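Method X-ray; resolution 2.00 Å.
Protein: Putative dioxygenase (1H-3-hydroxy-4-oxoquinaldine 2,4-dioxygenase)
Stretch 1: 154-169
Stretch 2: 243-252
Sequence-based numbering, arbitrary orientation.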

# COMPACT_ATOMS: atom_id res chain seq x y z
N SER A 154 27.99 12.74 3.49
CA SER A 154 28.76 12.35 4.67
C SER A 154 28.14 11.15 5.39
O SER A 154 28.85 10.39 6.06
CB SER A 154 28.93 13.54 5.63
OG SER A 154 27.73 13.92 6.28
N TRP A 155 26.82 10.95 5.25
CA TRP A 155 26.16 9.77 5.79
C TRP A 155 26.55 8.50 5.02
O TRP A 155 26.71 7.42 5.61
CB TRP A 155 24.65 9.99 5.75
CG TRP A 155 24.15 11.01 6.75
CD1 TRP A 155 24.81 11.48 7.84
CD2 TRP A 155 22.88 11.68 6.72
NE1 TRP A 155 24.03 12.40 8.51
CE2 TRP A 155 22.84 12.54 7.84
CE3 TRP A 155 21.77 11.63 5.87
CZ2 TRP A 155 21.74 13.35 8.12
CZ3 TRP A 155 20.68 12.44 6.15
CH2 TRP A 155 20.68 13.28 7.28
N LEU A 156 26.71 8.62 3.70
CA LEU A 156 27.12 7.49 2.87
C LEU A 156 28.61 7.18 3.03
O LEU A 156 29.00 6.00 3.01
CB LEU A 156 26.83 7.78 1.39
CG LEU A 156 25.39 8.00 0.96
CD1 LEU A 156 25.35 8.23 -0.53
CD2 LEU A 156 24.53 6.79 1.34
N ALA A 157 29.44 8.21 3.15
CA ALA A 157 30.89 8.05 3.31
C ALA A 157 31.47 7.19 2.19
O ALA A 157 32.38 6.40 2.39
CB ALA A 157 31.21 7.45 4.68
N GLY A 158 30.92 7.35 0.99
CA GLY A 158 31.33 6.51 -0.12
C GLY A 158 31.18 5.02 0.15
O GLY A 158 32.16 4.27 0.04
N THR A 159 29.98 4.58 0.53
CA THR A 159 29.66 3.16 0.66
C THR A 159 29.18 2.57 -0.68
O THR A 159 28.77 3.28 -1.59
CB THR A 159 28.57 2.98 1.72
OG1 THR A 159 28.21 1.59 1.82
CG2 THR A 159 27.31 3.80 1.36
N THR A 160 29.26 1.24 -0.79
CA THR A 160 28.63 0.53 -1.91
C THR A 160 27.51 -0.40 -1.45
O THR A 160 26.99 -1.19 -2.25
CB THR A 160 29.67 -0.27 -2.73
OG1 THR A 160 30.34 -1.23 -1.90
CG2 THR A 160 30.70 0.65 -3.38
N ASN A 161 27.11 -0.32 -0.18
CA ASN A 161 26.01 -1.14 0.34
C ASN A 161 24.69 -0.82 -0.39
O ASN A 161 24.15 0.28 -0.26
CB ASN A 161 25.87 -0.91 1.85
CG ASN A 161 24.77 -1.72 2.45
OD1 ASN A 161 23.59 -1.40 2.27
ND2 ASN A 161 25.13 -2.77 3.19
N GLN A 162 24.16 -1.79 -1.15
CA GLN A 162 22.99 -1.52 -1.98
C GLN A 162 21.76 -1.17 -1.15
O GLN A 162 20.96 -0.33 -1.57
CB GLN A 162 22.71 -2.74 -2.88
CG GLN A 162 21.89 -2.46 -4.14
CD GLN A 162 22.57 -1.48 -5.09
OE1 GLN A 162 23.67 -0.99 -4.81
NE2 GLN A 162 21.91 -1.19 -6.21
N ALA A 163 21.60 -1.77 0.03
CA ALA A 163 20.49 -1.41 0.91
C ALA A 163 20.54 0.07 1.29
O ALA A 163 19.53 0.77 1.22
CB ALA A 163 20.49 -2.29 2.17
N VAL A 164 21.70 0.54 1.74
CA VAL A 164 21.83 1.94 2.17
C VAL A 164 21.67 2.87 0.97
O VAL A 164 20.92 3.85 1.02
CB VAL A 164 23.16 2.17 2.90
CG1 VAL A 164 23.34 3.65 3.27
CG2 VAL A 164 23.21 1.36 4.17
N LEU A 165 22.35 2.57 -0.14
CA LEU A 165 22.21 3.38 -1.34
C LEU A 165 20.76 3.44 -1.80
O LEU A 165 20.23 4.53 -2.03
CB LEU A 165 23.09 2.83 -2.46
CG LEU A 165 24.59 3.05 -2.29
CD1 LEU A 165 25.28 2.45 -3.48
CD2 LEU A 165 24.93 4.53 -2.14
N ASP A 166 20.11 2.28 -1.95
CA ASP A 166 18.73 2.26 -2.43
C ASP A 166 17.82 3.05 -1.50
O ASP A 166 16.93 3.79 -1.96
CB ASP A 166 18.25 0.82 -2.59
CG ASP A 166 18.70 0.18 -3.89
OD1 ASP A 166 19.31 0.88 -4.73
OD2 ASP A 166 18.44 -1.01 -4.09
N HIS A 167 18.02 2.94 -0.19
CA HIS A 167 17.16 3.61 0.77
C HIS A 167 17.28 5.13 0.66
O HIS A 167 16.28 5.86 0.76
CB HIS A 167 17.51 3.16 2.17
CG HIS A 167 16.76 3.88 3.24
ND1 HIS A 167 15.49 3.51 3.64
CD2 HIS A 167 17.11 4.91 4.03
CE1 HIS A 167 15.09 4.32 4.60
NE2 HIS A 167 16.06 5.17 4.87
N VAL A 168 18.50 5.62 0.47
CA VAL A 168 18.74 7.06 0.40
C VAL A 168 18.29 7.62 -0.96
O VAL A 168 17.65 8.68 -1.02
CB VAL A 168 20.23 7.35 0.66
CG1 VAL A 168 20.54 8.82 0.43
CG2 VAL A 168 20.59 6.96 2.07
N ARG A 169 18.64 6.92 -2.05
CA ARG A 169 18.34 7.39 -3.40
C ARG A 169 16.86 7.25 -3.75
O ARG A 169 16.31 8.09 -4.48
CB ARG A 169 19.18 6.60 -4.40
CG ARG A 169 20.69 6.88 -4.34
CD ARG A 169 21.44 6.22 -5.51
NE ARG A 169 21.31 4.76 -5.48
CZ ARG A 169 21.89 3.92 -6.34
NH1 ARG A 169 22.67 4.39 -7.31
NH2 ARG A 169 21.70 2.60 -6.22
N GLY A 243 30.67 -0.07 10.48
CA GLY A 243 30.05 0.13 9.19
C GLY A 243 30.59 1.37 8.52
O GLY A 243 31.23 2.20 9.14
N GLU A 244 30.32 1.48 7.21
CA GLU A 244 30.76 2.65 6.47
C GLU A 244 29.83 3.84 6.65
O GLU A 244 30.25 4.98 6.41
CB GLU A 244 30.88 2.33 4.99
CG GLU A 244 31.91 1.23 4.67
CD GLU A 244 31.73 0.68 3.27
OE1 GLU A 244 32.72 0.68 2.51
OE2 GLU A 244 30.60 0.26 2.93
N THR A 245 28.59 3.62 7.12
CA THR A 245 27.53 4.59 6.93
C THR A 245 26.90 4.96 8.26
O THR A 245 27.09 4.31 9.29
CB THR A 245 26.47 4.04 5.97
OG1 THR A 245 25.57 3.18 6.69
CG2 THR A 245 27.10 3.27 4.84
N HIS A 246 26.15 6.05 8.21
CA HIS A 246 25.27 6.55 9.26
C HIS A 246 24.06 5.66 9.47
O HIS A 246 23.23 5.96 10.33
CB HIS A 246 24.87 7.99 8.85
CG HIS A 246 23.93 8.72 9.78
ND1 HIS A 246 24.16 8.86 11.14
CD2 HIS A 246 22.81 9.44 9.52
CE1 HIS A 246 23.20 9.59 11.68
NE2 HIS A 246 22.36 9.95 10.72
N PHE A 247 23.93 4.56 8.72
CA PHE A 247 22.72 3.73 8.71
C PHE A 247 23.04 2.30 9.13
O PHE A 247 22.95 1.36 8.33
CB PHE A 247 22.07 3.74 7.32
CG PHE A 247 21.62 5.11 6.90
CD1 PHE A 247 20.55 5.72 7.54
CD2 PHE A 247 22.27 5.79 5.89
CE1 PHE A 247 20.15 6.99 7.17
CE2 PHE A 247 21.86 7.06 5.52
CZ PHE A 247 20.81 7.65 6.16
N PRO A 248 23.42 2.09 10.40
CA PRO A 248 23.77 0.73 10.82
C PRO A 248 22.60 -0.25 10.74
O PRO A 248 22.79 -1.41 10.36
CB PRO A 248 24.26 0.93 12.26
CG PRO A 248 23.66 2.21 12.72
CD PRO A 248 23.47 3.06 11.50
N GLY A 249 21.39 0.20 11.07
CA GLY A 249 20.21 -0.65 10.96
C GLY A 249 19.92 -1.14 9.54
O GLY A 249 19.31 -2.20 9.37
N ILE A 250 20.36 -0.40 8.53
CA ILE A 250 20.16 -0.79 7.14
C ILE A 250 21.41 -1.46 6.58
O ILE A 250 21.31 -2.38 5.77
CB ILE A 250 19.78 0.42 6.26
CG1 ILE A 250 18.59 1.18 6.85
CG2 ILE A 250 19.52 -0.04 4.81
CD1 ILE A 250 18.25 2.46 6.10
N GLU A 251 22.58 -0.94 6.96
CA GLU A 251 23.82 -1.50 6.46
C GLU A 251 24.10 -2.85 7.10
O GLU A 251 24.61 -3.76 6.43
CB GLU A 251 24.98 -0.55 6.72
CG GLU A 251 26.25 -0.95 6.00
CD GLU A 251 27.48 -0.22 6.48
OE1 GLU A 251 27.39 0.59 7.42
OE2 GLU A 251 28.55 -0.46 5.89
N LEU A 252 23.76 -3.00 8.38
CA LEU A 252 24.05 -4.21 9.16
C LEU A 252 22.82 -4.68 9.93
O LEU A 252 22.82 -4.74 11.16
CB LEU A 252 25.21 -3.92 10.12
CG LEU A 252 26.50 -3.59 9.37
CD1 LEU A 252 27.49 -3.00 10.34
CD2 LEU A 252 27.02 -4.87 8.71
O HOH W 1 22.52 -4.20 3.97

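The indole of Trp155 and the imidazole of His246 lie in an offset stack, the five-membered ring of the tryptophan over the histidine with centroids 4.0 Å apart and planes inclined by 25°. What makes the pairing unusual is that the same two residues are also joined through their backbones: His246 N donates to Trp155 O at 3.0 Å, with a nearly straight angle of 165°. One residue pair thus supplies both a directional anchor and a flat aromatic surface, and the closest side-chain approach, Trp155 CD1 to His246 CD2, is 3.3 Å. The carbonyl serves a second neighbor as well, since Thr245 CA lies 3.2 Å from Trp155 O in a CA-H...O contact.

The example illustrates a general principle: segments remote in sequence often pack by combining a few precise polar bonds with a larger apolar surface. Here a helix ends, the chain turns through Ala157 and Gly158, both with positive phi, and a second helix starts after Asn161. The other stretch is a loop leading into a short helix. Together they bury 721 Å².

At the turn, Thr159 is bonded on both sides of its hydroxyl. Its OG1 donates to Glu244 OE2 at 3.0 Å and accepts from Asn161 N, also at 3.0 Å, so a single atom links the carboxylate across the contact to the backbone approaching the helix. Asn161 then caps that helix, its OD1 accepting from Val164 N at 2.8 Å. The amide's other end is used too: water 1 accepts from Asn161 ND2 at 3.1 Å and lies 2.8 Å from Ile250 O, well placed to donate to it and so link the stretches, although it has more acceptors in reach than protons to give.

Beyond the cap, the second helix offers apolar side chains to Phe247 and Ile250. Val164 meets both: its CG1 lies 3.5 Å from Phe247 CD2, while its CG2 is 4.0 Å from Ile250 CG2. One turn on, Val168 CG2 reaches to 3.7 Å from Phe247 CE2, and Trp155 CB touches that same CE2 at 4.1 Å, so the phenylalanine bridges both helices of the first stretch. Ile250 spans Ala163, whose CB is 3.6 Å from its CG2, and His167, over whose ring face its CD1 sits 3.5 Å from the centroid in a CH-pi contact.

Glu251 braces the loop from within. Its OE2 accepts from Glu244 N at 2.9 Å and its OE1 from Thr245 N at 3.3 Å, while Thr245 OG1 accepts from Phe247 N at 3.0 Å. This internal network ties together the loop that carries Glu244 and His246 to their partners.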